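Local coordinates for protein hydroxyethylphosphonate dioxygenase (PDB 6B9R) that probably uses iron and dioxygen to cleave 2-hydroxyethylphosphonate into hydroxymethylphosphonate and formate, as hydroxyethylphosphonate dioxygenases do, at residues Ala24-Arg30 and Ala67-Asn71; Ala35-Leu41 and Arg63-Trp68; Ile78-Thr82 and Met116-Ala120; Gly236-Leu242 and Glu295-His300; Pro340-Ser344 and Thr361-Gln365. All coordinates share one frame; numbering follows the deposited sequence.

Contact 1 of 5, residues Ala24-Arg30 and Ala67-Asn71; sequences AANDLKR and AWPLN. With 2HE ((2-hydroxyethyl)phosphonic acid), chain Q.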
# COMPACT_ATOMS: atom_id res chain seq x y z
N ALA A 24 -4.71 -15.72 9.85
CA ALA A 24 -3.29 -15.92 10.08
C ALA A 24 -2.96 -17.41 10.17
O ALA A 24 -1.95 -17.87 9.62
CB ALA A 24 -2.84 -15.22 11.37
N ALA A 25 -3.81 -18.16 10.86
CA ALA A 25 -3.60 -19.60 10.99
C ALA A 25 -3.73 -20.29 9.64
O ALA A 25 -2.87 -21.11 9.27
CB ALA A 25 -4.59 -20.16 12.00
N ASN A 26 -4.78 -19.97 8.88
CA ASN A 26 -4.92 -20.50 7.53
C ASN A 26 -3.68 -20.22 6.69
O ASN A 26 -3.21 -21.10 5.95
CB ASN A 26 -6.14 -19.88 6.84
CG ASN A 26 -7.45 -20.49 7.27
OD1 ASN A 26 -7.49 -21.51 7.96
ND2 ASN A 26 -8.54 -19.87 6.86
N ASP A 27 -3.16 -18.99 6.75
CA ASP A 27 -2.03 -18.61 5.91
C ASP A 27 -0.76 -19.38 6.28
O ASP A 27 0.08 -19.61 5.41
CB ASP A 27 -1.77 -17.10 6.02
CG ASP A 27 -2.83 -16.29 5.30
OD1 ASP A 27 -3.71 -16.88 4.65
OD2 ASP A 27 -2.77 -15.05 5.40
N LEU A 28 -0.63 -19.79 7.53
CA LEU A 28 0.51 -20.57 7.99
C LEU A 28 0.27 -22.07 7.89
O LEU A 28 1.09 -22.85 8.38
CB LEU A 28 0.87 -20.18 9.44
CG LEU A 28 1.67 -18.87 9.49
CD1 LEU A 28 1.65 -18.22 10.88
CD2 LEU A 28 3.11 -19.13 9.08
N LYS A 29 -0.84 -22.49 7.27
CA LYS A 29 -1.22 -23.90 7.20
C LYS A 29 -1.21 -24.53 8.60
O LYS A 29 -0.73 -25.66 8.80
CB LYS A 29 -0.32 -24.66 6.23
CG LYS A 29 -0.29 -24.04 4.81
CD LYS A 29 -1.73 -23.88 4.27
CE LYS A 29 -1.77 -23.62 2.76
NZ LYS A 29 -1.22 -22.30 2.39
N ARG A 30 -1.75 -23.80 9.57
CA ARG A 30 -2.00 -24.31 10.92
C ARG A 30 -3.51 -24.50 11.09
O ARG A 30 -4.26 -23.52 11.16
CB ARG A 30 -1.45 -23.36 11.98
CG ARG A 30 0.02 -22.96 11.76
CD ARG A 30 0.90 -24.21 11.69
NE ARG A 30 2.28 -24.03 12.17
CZ ARG A 30 3.32 -23.72 11.39
NH1 ARG A 30 4.52 -23.61 11.93
NH2 ARG A 30 3.15 -23.50 10.09
N ALA A 67 5.51 -17.22 18.58
CA ALA A 67 5.45 -18.57 18.04
C ALA A 67 5.48 -18.61 16.52
O ALA A 67 6.02 -19.55 15.93
CB ALA A 67 4.19 -19.28 18.53
N TRP A 68 4.93 -17.60 15.86
CA TRP A 68 4.75 -17.57 14.43
C TRP A 68 5.53 -16.41 13.83
O TRP A 68 5.81 -15.43 14.52
CB TRP A 68 3.26 -17.41 14.05
CG TRP A 68 2.40 -18.62 14.26
CD1 TRP A 68 2.80 -19.92 14.39
CD2 TRP A 68 0.97 -18.62 14.37
NE1 TRP A 68 1.70 -20.74 14.57
CE2 TRP A 68 0.57 -19.96 14.57
CE3 TRP A 68 -0.01 -17.63 14.32
CZ2 TRP A 68 -0.77 -20.33 14.71
CZ3 TRP A 68 -1.34 -17.99 14.47
CH2 TRP A 68 -1.71 -19.34 14.66
N PRO A 69 5.89 -16.49 12.52
CA PRO A 69 6.59 -15.38 11.86
C PRO A 69 5.66 -14.25 11.42
O PRO A 69 5.63 -13.86 10.26
CB PRO A 69 7.23 -16.06 10.64
CG PRO A 69 6.27 -17.14 10.30
CD PRO A 69 5.80 -17.67 11.65
N LEU A 70 4.87 -13.74 12.37
CA LEU A 70 4.05 -12.57 12.08
C LEU A 70 4.20 -11.57 13.22
O LEU A 70 4.86 -11.83 14.24
CB LEU A 70 2.58 -12.96 11.86
CG LEU A 70 1.83 -13.85 12.86
CD1 LEU A 70 1.68 -13.24 14.26
CD2 LEU A 70 0.46 -14.18 12.29
N ASN A 71 3.56 -10.41 13.04
CA ASN A 71 3.63 -9.30 13.96
C ASN A 71 2.31 -9.12 14.69
O ASN A 71 1.25 -9.47 14.17
CB ASN A 71 3.99 -8.02 13.21
CG ASN A 71 5.24 -8.18 12.42
OD1 ASN A 71 6.34 -8.17 12.97
ND2 ASN A 71 5.09 -8.39 11.11
O3 2HE Q . -5.08 -27.01 0.43
P 2HE Q . -3.60 -26.39 0.31
O1 2HE Q . -3.64 -25.00 -0.27
O2 2HE Q . -2.98 -26.39 1.79
CA 2HE Q . -2.58 -27.36 -0.80
CB 2HE Q . -1.30 -26.56 -0.95
O4 2HE Q . -1.63 -25.24 -1.41
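The Schellman motif that ends helix 10-27 packs against the chain leaving helix 58-67, with Leu28 laid on the indole of Trp68. Lys29, at positive phi, is the C-prime residue of the motif. Arg30 N bonds to Ala25 O and Lys29 N to Asn26 O, so the chain turns sharply here. Leu28 divides its two methyls. CD1 sits over one face of the indole, 3.5 Å from Trp68 CG, in a CH-pi contact with the five-membered ring. CD2 meets the proline ring tip to tip, 3.9 Å from Pro69 CG. Further back on the helix, Ala24 CB touches Leu70 CD2 at 3.6 Å. Ala25 CB lies 4.0 Å from Trp68 CH2. Arg30 CG lies 4.0 Å from Trp68 NE1, and the bend at chi2 (-56°) carries the rest of the chain past the indole. Its guanidinium is steeply inclined to the ring. Arg30 NE pairs with Asp38, and NH1 pairs with Asp113 of the second subunit. The same turn borders a substrate site at the subunit interface. There Arg103, Tyr111 and Asn146 of the second subunit and Trp449 of this chain bond 2-hydroxyethylphosphonate, and Lys29 CE comes within 3.2 Å of its O2. Within the turn, Arg30 NH2 donates to Leu28 O at 2.8 Å, in the carbonyl plane.

Contact 2 of 5, residues Ala35-Leu41 and Arg63-Trp68; sequences AEADLGL and RAAQAW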
# COMPACT_ATOMS: atom_id res chain seq x y z
N ALA A 35 -2.68 -24.95 15.49
CA ALA A 35 -2.60 -23.60 16.06
C ALA A 35 -2.61 -23.65 17.59
O ALA A 35 -1.90 -22.88 18.25
CB ALA A 35 -3.74 -22.73 15.53
N GLU A 36 -3.42 -24.55 18.17
CA GLU A 36 -3.43 -24.71 19.62
C GLU A 36 -2.07 -25.14 20.13
O GLU A 36 -1.60 -24.65 21.17
CB GLU A 36 -4.50 -25.73 20.03
CG GLU A 36 -5.95 -25.26 19.78
CD GLU A 36 -6.92 -26.41 19.59
OE1 GLU A 36 -6.49 -27.59 19.65
OE2 GLU A 36 -8.12 -26.14 19.37
N ALA A 37 -1.43 -26.08 19.44
CA ALA A 37 -0.10 -26.53 19.84
C ALA A 37 0.92 -25.41 19.76
O ALA A 37 1.71 -25.21 20.68
CB ALA A 37 0.34 -27.72 18.99
N ASP A 38 0.90 -24.64 18.66
CA ASP A 38 1.85 -23.54 18.51
C ASP A 38 1.60 -22.43 19.53
O ASP A 38 2.55 -21.82 20.03
CB ASP A 38 1.77 -22.94 17.10
CG ASP A 38 2.25 -23.89 16.02
OD1 ASP A 38 2.80 -24.97 16.34
OD2 ASP A 38 2.04 -23.57 14.83
N LEU A 39 0.34 -22.12 19.82
CA LEU A 39 0.03 -20.99 20.67
C LEU A 39 -0.12 -21.36 22.14
O LEU A 39 -0.39 -20.48 22.96
CB LEU A 39 -1.26 -20.30 20.18
CG LEU A 39 -1.26 -19.78 18.74
CD1 LEU A 39 -2.65 -19.29 18.33
CD2 LEU A 39 -0.24 -18.66 18.54
N GLY A 40 0.07 -22.63 22.49
CA GLY A 40 -0.16 -23.04 23.87
C GLY A 40 -1.59 -22.87 24.33
O GLY A 40 -1.83 -22.55 25.49
N LEU A 41 -2.56 -23.05 23.44
CA LEU A 41 -3.96 -22.99 23.82
C LEU A 41 -4.46 -24.36 24.25
O LEU A 41 -3.89 -25.39 23.86
CB LEU A 41 -4.79 -22.46 22.66
CG LEU A 41 -4.43 -21.03 22.23
CD1 LEU A 41 -5.19 -20.66 20.97
CD2 LEU A 41 -4.72 -20.05 23.35
N ARG A 63 1.97 -13.76 22.24
CA ARG A 63 2.44 -15.13 22.09
C ARG A 63 2.45 -15.56 20.62
O ARG A 63 3.36 -16.28 20.19
CB ARG A 63 1.56 -16.08 22.91
CG ARG A 63 1.88 -16.03 24.40
CD ARG A 63 0.65 -16.33 25.24
NE ARG A 63 0.08 -17.64 24.96
CZ ARG A 63 -1.15 -18.00 25.32
NH1 ARG A 63 -1.61 -19.21 25.03
NH2 ARG A 63 -1.93 -17.14 25.98
N ALA A 64 1.46 -15.11 19.85
CA ALA A 64 1.40 -15.47 18.44
C ALA A 64 2.57 -14.87 17.65
O ALA A 64 3.14 -15.53 16.78
CB ALA A 64 0.07 -15.04 17.83
N ALA A 65 2.95 -13.62 17.97
CA ALA A 65 4.11 -13.01 17.32
C ALA A 65 5.42 -13.68 17.71
O ALA A 65 6.41 -13.53 16.98
CB ALA A 65 4.19 -11.51 17.65
N GLN A 66 5.45 -14.39 18.84
CA GLN A 66 6.64 -15.14 19.22
C GLN A 66 6.66 -16.52 18.57
O GLN A 66 7.69 -16.96 18.06
CB GLN A 66 6.74 -15.27 20.74
CG GLN A 66 7.10 -13.98 21.47
N ALA A 67 5.51 -17.22 18.58
CA ALA A 67 5.45 -18.57 18.04
C ALA A 67 5.48 -18.61 16.52
O ALA A 67 6.02 -19.55 15.93
CB ALA A 67 4.19 -19.28 18.53
N TRP A 68 4.93 -17.60 15.86
CA TRP A 68 4.75 -17.57 14.43
C TRP A 68 5.53 -16.41 13.83
O TRP A 68 5.81 -15.43 14.52
CB TRP A 68 3.26 -17.41 14.05
CG TRP A 68 2.40 -18.62 14.26
CD1 TRP A 68 2.80 -19.92 14.39
CD2 TRP A 68 0.97 -18.62 14.37
NE1 TRP A 68 1.70 -20.74 14.57
CE2 TRP A 68 0.57 -19.96 14.57
CE3 TRP A 68 -0.01 -17.63 14.32
CZ2 TRP A 68 -0.77 -20.33 14.71
CZ3 TRP A 68 -1.34 -17.99 14.47
CH2 TRP A 68 -1.71 -19.34 14.66
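Asp38 takes the indole N-H of Trp68. The bond from Trp68 NE1 to Asp38 OD2 is 2.9 Å long and nearly straight (171°). The oxygen lies in the ring plane, while the carboxylate stands almost perpendicular to it. The indole meets OD2 on its anti side. The same OD2 also forms a salt bridge with Arg30 NE, so one oxygen serves two donors. The second polar link is made near the C-terminal part of helix 32-39. Arg63 NH1 donates to Leu39 O at 2.7 Å, in the plane of that carbonyl. A bend at chi3 (59°) turns the guanidinium toward Leu39. Arg63 NH2 pairs with Asp59, so the guanidinium links its own helix to the other. Gly40 follows with positive phi and turns the chain toward helix 46-51. Helix 32-39, this turn and helix 46-51 are consistent with a helix-turn-helix unit. Helix 58-67 packs across helix 32-39, and the short axes of 35-39 and 63-67 lie at 95°. Between the polar links lies an apolar layer. Leu39 CD2 stands over the six-membered ring of Trp68, 4.0 Å from its centroid, and also touches Ala64 CB at 3.7 Å. Leu39 CD1 is 3.8 Å from Trp68 CH2. Ala35 CB meets the ring edge, 3.9 Å from Trp68 CZ2.

Contact 3 of 5, residues Ile78-Thr82 and Met116-Ala120; sequences IHNDT and MSRQA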
# COMPACT_ATOMS: atom_id res chain seq x y z
N ILE A 78 -8.48 -2.40 12.70
CA ILE A 78 -8.59 -1.00 13.02
C ILE A 78 -10.00 -0.73 13.51
O ILE A 78 -10.88 -1.59 13.46
CB ILE A 78 -8.20 -0.08 11.84
CG1 ILE A 78 -9.18 -0.20 10.67
CG2 ILE A 78 -6.77 -0.35 11.39
CD1 ILE A 78 -9.10 1.01 9.72
N HIS A 79 -10.23 0.46 14.04
CA HIS A 79 -11.53 0.83 14.56
C HIS A 79 -12.40 1.40 13.45
O HIS A 79 -11.90 1.99 12.49
CB HIS A 79 -11.41 1.86 15.68
CG HIS A 79 -10.62 1.39 16.86
ND1 HIS A 79 -11.16 1.31 18.12
CD2 HIS A 79 -9.33 0.98 16.97
CE1 HIS A 79 -10.24 0.87 18.96
NE2 HIS A 79 -9.13 0.66 18.29
N ASN A 80 -13.70 1.19 13.58
CA ASN A 80 -14.69 1.88 12.76
C ASN A 80 -15.32 2.92 13.66
O ASN A 80 -16.03 2.57 14.61
CB ASN A 80 -15.74 0.90 12.21
CG ASN A 80 -16.75 1.60 11.28
OD1 ASN A 80 -17.09 2.76 11.48
ND2 ASN A 80 -17.19 0.89 10.26
N ASP A 81 -15.03 4.19 13.40
CA ASP A 81 -15.66 5.29 14.13
C ASP A 81 -16.56 6.12 13.23
O ASP A 81 -16.96 7.22 13.62
CB ASP A 81 -14.60 6.16 14.82
CG ASP A 81 -13.57 6.73 13.86
OD1 ASP A 81 -13.88 6.83 12.66
OD2 ASP A 81 -12.45 7.07 14.31
N THR A 82 -16.90 5.61 12.04
CA THR A 82 -17.81 6.27 11.10
C THR A 82 -18.93 5.31 10.70
O THR A 82 -19.05 4.91 9.54
CB THR A 82 -17.03 6.75 9.87
OG1 THR A 82 -15.78 7.31 10.28
CG2 THR A 82 -17.82 7.80 9.11
N MET A 116 -11.99 14.00 11.83
CA MET A 116 -10.97 12.97 11.63
C MET A 116 -11.60 11.60 11.83
O MET A 116 -12.71 11.47 12.35
CB MET A 116 -9.82 13.12 12.62
CG MET A 116 -8.92 14.23 12.32
SD MET A 116 -7.52 14.33 13.42
CE MET A 116 -8.19 15.37 14.71
N SER A 117 -10.84 10.56 11.47
CA SER A 117 -11.31 9.20 11.62
C SER A 117 -10.14 8.23 11.74
O SER A 117 -9.11 8.42 11.09
CB SER A 117 -12.19 8.78 10.43
OG SER A 117 -12.51 7.40 10.48
N ARG A 118 -10.32 7.19 12.55
CA ARG A 118 -9.34 6.11 12.62
C ARG A 118 -9.28 5.29 11.34
O ARG A 118 -8.38 4.45 11.19
CB ARG A 118 -9.66 5.22 13.81
CG ARG A 118 -9.50 5.95 15.15
CD ARG A 118 -10.10 5.14 16.30
NE ARG A 118 -10.06 5.87 17.57
CZ ARG A 118 -10.93 6.81 17.93
NH1 ARG A 118 -11.92 7.15 17.11
NH2 ARG A 118 -10.83 7.40 19.12
N GLN A 119 -10.22 5.50 10.42
CA GLN A 119 -10.25 4.82 9.15
C GLN A 119 -9.47 5.55 8.06
O GLN A 119 -9.40 5.05 6.93
CB GLN A 119 -11.72 4.63 8.72
CG GLN A 119 -12.49 3.69 9.67
CD GLN A 119 -14.01 3.83 9.58
OE1 GLN A 119 -14.60 4.58 10.36
NE2 GLN A 119 -14.64 3.11 8.65
N ALA A 120 -8.89 6.71 8.37
CA ALA A 120 -8.30 7.56 7.34
C ALA A 120 -7.10 8.30 7.92
O ALA A 120 -6.98 8.51 9.13
CB ALA A 120 -9.32 8.56 6.80
O HOH W 1 -17.75 2.80 8.12
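Asp81 reaches into the turn at Ser117-Ala120 and is gripped there at both carboxylate oxygens. OD1 accepts from Ser117 OG at 2.6 Å through its syn lone pair. OD2 takes two donors. The backbone Arg118 N comes to Asp81 OD2 at 2.8 Å in a nearly straight bond (172°), on the syn side. The salt bridge from Arg118 NH1 to Asp81 OD2, 2.9 Å, uses the anti lone pair. Asp81 CG sits between the backbone N and the carbonyl carbon (chi1 57°), which swings the carboxylate onto the turn. Gln119, in the same turn, faces the backbone of Asp81 and Thr82. Its OE1 receives weak bonds from the backbone N atoms of both, that of Thr82 at 3.0 Å. Apolar contact lies to one side, where Arg118 CD is 3.6 Å from His79 CB and Ile78 CD1 rests on the backbone at Arg118 and Gln119.

The next layer fixes these groups. Ser117 OG accepts from Gln119 N in an ST turn, inside a type I beta turn. Asn80 OD1 accepts from Thr82 N at 2.9 Å in an Asx turn. A water joins Asn80 ND2, Gln119 NE2 and Thr82 O. Arg87 adds a salt bridge to Asp81 OD1. The second subunit bonds the same loops: Glu72 of that subunit takes His79 NE2, and its Ala65 O takes Arg118 NE.

Two arginine side chains, a backbone N-H and a serine hydroxyl thus surround one aspartate. This probably favours its charged form and ties the two loops together at the dimer interface.

Contact 4 of 5, residues Gly236-Leu242 and Glu295-His300; sequences GDHGAML and ELLVPH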
# COMPACT_ATOMS: atom_id res chain seq x y z
N GLY A 236 9.85 11.32 -12.67
CA GLY A 236 10.17 11.61 -14.05
C GLY A 236 11.33 10.84 -14.64
O GLY A 236 11.58 10.97 -15.84
N ASP A 237 12.06 10.04 -13.85
CA ASP A 237 13.23 9.33 -14.38
C ASP A 237 12.79 7.97 -14.90
O ASP A 237 12.81 6.96 -14.17
CB ASP A 237 14.31 9.19 -13.31
CG ASP A 237 15.65 8.78 -13.90
OD1 ASP A 237 15.68 8.25 -15.03
OD2 ASP A 237 16.68 8.99 -13.23
N HIS A 238 12.46 7.92 -16.19
CA HIS A 238 11.98 6.68 -16.79
C HIS A 238 13.10 5.67 -16.97
O HIS A 238 12.86 4.46 -16.87
CB HIS A 238 11.31 6.97 -18.12
CG HIS A 238 10.01 7.69 -17.98
ND1 HIS A 238 9.92 9.06 -17.88
CD2 HIS A 238 8.74 7.23 -17.86
CE1 HIS A 238 8.66 9.41 -17.72
NE2 HIS A 238 7.92 8.32 -17.71
N GLY A 239 14.32 6.13 -17.25
CA GLY A 239 15.43 5.20 -17.37
C GLY A 239 15.68 4.43 -16.09
O GLY A 239 15.99 3.23 -16.12
N ALA A 240 15.54 5.10 -14.94
CA ALA A 240 15.74 4.43 -13.66
C ALA A 240 14.66 3.38 -13.41
O ALA A 240 14.95 2.29 -12.89
CB ALA A 240 15.74 5.45 -12.52
N MET A 241 13.42 3.71 -13.76
CA MET A 241 12.31 2.77 -13.69
C MET A 241 12.58 1.54 -14.55
O MET A 241 12.39 0.40 -14.11
CB MET A 241 11.04 3.49 -14.13
CG MET A 241 9.73 2.73 -13.98
SD MET A 241 9.23 2.65 -12.26
CE MET A 241 9.73 0.98 -11.98
N LEU A 242 13.01 1.75 -15.80
CA LEU A 242 13.36 0.63 -16.66
C LEU A 242 14.48 -0.20 -16.06
O LEU A 242 14.38 -1.44 -15.99
CB LEU A 242 13.74 1.14 -18.05
CG LEU A 242 14.20 0.07 -19.04
CD1 LEU A 242 13.07 -0.92 -19.32
CD2 LEU A 242 14.68 0.72 -20.34
N GLU A 295 3.60 0.20 -15.51
CA GLU A 295 4.71 0.06 -14.57
C GLU A 295 6.01 0.67 -15.06
O GLU A 295 6.95 0.80 -14.25
CB GLU A 295 4.93 -1.42 -14.23
CG GLU A 295 3.72 -2.03 -13.55
CD GLU A 295 3.45 -1.40 -12.17
OE1 GLU A 295 4.41 -0.92 -11.53
OE2 GLU A 295 2.28 -1.40 -11.74
N LEU A 296 6.12 1.06 -16.34
CA LEU A 296 7.31 1.72 -16.86
C LEU A 296 7.17 3.23 -16.91
O LEU A 296 8.13 3.92 -17.29
CB LEU A 296 7.65 1.18 -18.25
CG LEU A 296 7.96 -0.32 -18.36
CD1 LEU A 296 8.26 -0.69 -19.82
CD2 LEU A 296 9.11 -0.73 -17.46
N LEU A 297 6.01 3.76 -16.54
CA LEU A 297 5.75 5.20 -16.53
C LEU A 297 5.97 5.74 -15.12
O LEU A 297 5.62 5.09 -14.14
CB LEU A 297 4.33 5.50 -16.99
CG LEU A 297 4.01 5.18 -18.45
CD1 LEU A 297 2.59 5.64 -18.76
CD2 LEU A 297 5.01 5.88 -19.37
N VAL A 298 6.55 6.93 -15.03
CA VAL A 298 6.90 7.56 -13.76
C VAL A 298 6.17 8.89 -13.70
O VAL A 298 6.23 9.66 -14.65
CB VAL A 298 8.42 7.77 -13.61
CG1 VAL A 298 8.75 8.26 -12.20
CG2 VAL A 298 9.17 6.48 -13.91
N PRO A 299 5.48 9.21 -12.61
CA PRO A 299 4.81 10.51 -12.54
C PRO A 299 5.84 11.62 -12.45
O PRO A 299 6.94 11.44 -11.94
CB PRO A 299 3.98 10.41 -11.26
CG PRO A 299 4.74 9.46 -10.41
CD PRO A 299 5.29 8.44 -11.37
N HIS A 300 5.47 12.76 -13.01
CA HIS A 300 6.21 13.99 -12.80
C HIS A 300 5.59 14.73 -11.63
O HIS A 300 4.48 14.42 -11.19
CB HIS A 300 6.19 14.85 -14.06
CG HIS A 300 6.84 14.20 -15.24
ND1 HIS A 300 8.16 14.41 -15.58
CD2 HIS A 300 6.35 13.35 -16.17
CE1 HIS A 300 8.45 13.72 -16.66
NE2 HIS A 300 7.37 13.06 -17.04
O HOH W 2 10.54 3.37 -18.40
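His238, in the first turn of helix 238-249, lies against the chain at Leu296-Val298, which lies within the Cro/C1-type helix-turn-helix family region. Asp237 is the N-cap of the helix: its OD1 accepts from Ala240 N at 3.2 Å.

The tight part centres on Val298. Its CG2 touches Met241 CB at 3.5 Å and lies over one face of the His238 ring. Its CG1 is 3.3 Å from Gly236 N. Gly236 has positive phi, which favours glycine, and its N bonds only weakly to Pro299 O. Met241 CG is anti to the backbone N (chi1 -173°), and bends at chi2 and chi3 fold the chain over Glu295. Met241 CG comes to 3.4 Å from Glu295 O. The imidazole of His238 turns its edge to the other segment, with CD2 at 3.4 Å from Leu296 O. Its ND1 is bonded to Pro274 O and only weakly to Gly236 O. With a leucine in place of His238 the side-chain donor to Pro274 O is gone, and the packing beside Leu296 O and Val298 is likely to be disturbed.

Packing is looser at the two ends. Leu242 CD1 and Leu296 CD2 are 4.4 Å apart. At the other end His300 is exposed, and Gly236 CA lies over the face of its ring in a CH-pi contact. A water bridges the segments near the helix start, donating to His238 O and, at 2.7 Å, to Leu296 O.

Contact 5 of 5, residues Pro340-Ser344 and Thr361-Gln365; sequences PHTTS and TYQHQ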
# COMPACT_ATOMS: atom_id res chain seq x y z
N PRO A 340 -1.87 11.56 -7.51
CA PRO A 340 -3.01 11.69 -8.44
C PRO A 340 -4.35 11.50 -7.77
O PRO A 340 -5.36 11.98 -8.29
CB PRO A 340 -2.74 10.58 -9.47
CG PRO A 340 -2.00 9.51 -8.63
CD PRO A 340 -1.07 10.36 -7.78
N HIS A 341 -4.41 10.83 -6.62
CA HIS A 341 -5.67 10.57 -5.94
C HIS A 341 -6.04 11.65 -4.94
O HIS A 341 -7.00 11.47 -4.18
CB HIS A 341 -5.61 9.21 -5.26
CG HIS A 341 -5.06 8.14 -6.15
ND1 HIS A 341 -5.70 7.74 -7.30
CD2 HIS A 341 -3.91 7.44 -6.09
CE1 HIS A 341 -4.98 6.80 -7.89
NE2 HIS A 341 -3.88 6.61 -7.19
N THR A 342 -5.29 12.75 -4.89
CA THR A 342 -5.64 13.89 -4.06
C THR A 342 -6.35 14.91 -4.93
O THR A 342 -5.78 15.40 -5.91
CB THR A 342 -4.41 14.50 -3.39
OG1 THR A 342 -3.89 13.57 -2.43
CG2 THR A 342 -4.78 15.79 -2.67
N THR A 343 -7.61 15.21 -4.60
CA THR A 343 -8.39 16.26 -5.25
C THR A 343 -8.76 17.29 -4.20
O THR A 343 -9.34 16.93 -3.17
CB THR A 343 -9.67 15.71 -5.88
OG1 THR A 343 -9.36 14.67 -6.80
CG2 THR A 343 -10.45 16.83 -6.62
N SER A 344 -8.44 18.55 -4.45
CA SER A 344 -8.80 19.63 -3.56
C SER A 344 -9.71 20.60 -4.30
O SER A 344 -9.41 21.01 -5.43
CB SER A 344 -7.54 20.33 -3.04
OG SER A 344 -6.76 20.78 -4.14
N THR A 361 -16.79 8.09 -5.15
CA THR A 361 -15.38 8.01 -5.47
C THR A 361 -14.71 7.00 -4.55
O THR A 361 -15.19 6.72 -3.44
CB THR A 361 -14.68 9.38 -5.35
OG1 THR A 361 -13.28 9.22 -5.58
CG2 THR A 361 -14.90 10.00 -3.97
N TYR A 362 -13.60 6.45 -5.03
CA TYR A 362 -12.74 5.61 -4.20
C TYR A 362 -11.99 6.39 -3.12
O TYR A 362 -11.34 5.77 -2.28
CB TYR A 362 -11.73 4.88 -5.08
CG TYR A 362 -10.78 5.81 -5.83
CD1 TYR A 362 -11.12 6.35 -7.06
CD2 TYR A 362 -9.54 6.13 -5.30
CE1 TYR A 362 -10.24 7.20 -7.74
CE2 TYR A 362 -8.67 6.96 -5.95
CZ TYR A 362 -9.02 7.49 -7.17
OH TYR A 362 -8.13 8.31 -7.81
N GLN A 363 -12.05 7.72 -3.15
CA GLN A 363 -11.30 8.53 -2.21
C GLN A 363 -12.05 8.69 -0.89
O GLN A 363 -13.28 8.70 -0.87
CB GLN A 363 -11.04 9.93 -2.79
CG GLN A 363 -10.23 9.93 -4.06
CD GLN A 363 -10.54 11.15 -4.89
OE1 GLN A 363 -11.68 11.37 -5.30
NE2 GLN A 363 -9.53 11.98 -5.12
N HIS A 364 -11.29 8.82 0.20
CA HIS A 364 -11.82 9.44 1.41
C HIS A 364 -12.17 10.89 1.11
O HIS A 364 -11.54 11.53 0.27
CB HIS A 364 -10.79 9.43 2.54
CG HIS A 364 -10.36 8.06 2.97
ND1 HIS A 364 -11.02 7.35 3.94
CD2 HIS A 364 -9.33 7.28 2.58
CE1 HIS A 364 -10.42 6.19 4.13
NE2 HIS A 364 -9.39 6.12 3.31
N GLN A 365 -13.14 11.45 1.83
CA GLN A 365 -13.44 12.88 1.66
C GLN A 365 -13.52 13.59 3.00
O GLN A 365 -14.02 13.04 3.98
CB GLN A 365 -14.75 13.10 0.88
CG GLN A 365 -14.72 12.41 -0.47
CD GLN A 365 -15.93 12.72 -1.30
OE1 GLN A 365 -16.12 13.87 -1.73
NE2 GLN A 365 -16.76 11.71 -1.54
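Hydrogen bonds carry this contact, and Gln363 makes two of them with one amide nitrogen. Its NE2 donates to His341 O at 2.7 Å in an almost straight bond (177°). It approaches from well above the plane of that carbonyl. The second N-H goes to Thr343 OG1, 3.2 Å from Gln363 NE2. Both acceptors lie in the amide plane, so the two bonds fix its rotation. The other end of the amide is held too, because Thr361 OG1 donates to Gln363 OE1 at 2.7 Å. Thr361 OG1 in turn accepts from Gln363 N, an ST turn. An alanine in place of Gln363 is likely to cost His341 O and Thr343 OG1 their shared donor and the Thr361 hydroxyl its acceptor.

The third bond across the segments joins two side chains. His341 ND1 and Tyr362 OH are 2.5 Å apart, and the proton may sit on either atom. The hydroxyl lies in the imidazole plane, at the ring edge. A chi1 of 62° tucks the Tyr362 ring back between N and C of its own backbone and aims the phenol at His341.

The two rings also touch, their planes nearly perpendicular, with Tyr362 CE2 3.4 Å from His341 ND1. The second subunit closes over this region, with Ala248 and Arg249 of that chain bonded to Thr343 OG1.

The contact ties together the entrances of strands 343-349 and 364-369, which flank strand 412-419 in one antiparallel sheet. Such a sheet is consistent with the second cupin-like barrel of a bicupin dioxygenase.

Overall arrangement
Contacts 1 and 2 form one helical cluster, with centres about 9 Å apart and Trp68 in common. Contact 1 borders a substrate site: the side chain of Leu28 is about 12 Å from iron. Across the dimer, Asn71 of contact 1 bonds His79 and Arg118 of contact 3 in the partner chain. Contacts 3 and 5 touch through Gln119 and His364, with centres about 17 Å apart. Contacts 4 and 5 do not touch within a chain, their nearest atoms being about 6 Å apart, but His341 of contact 5 packs on Glu295 of the second subunit.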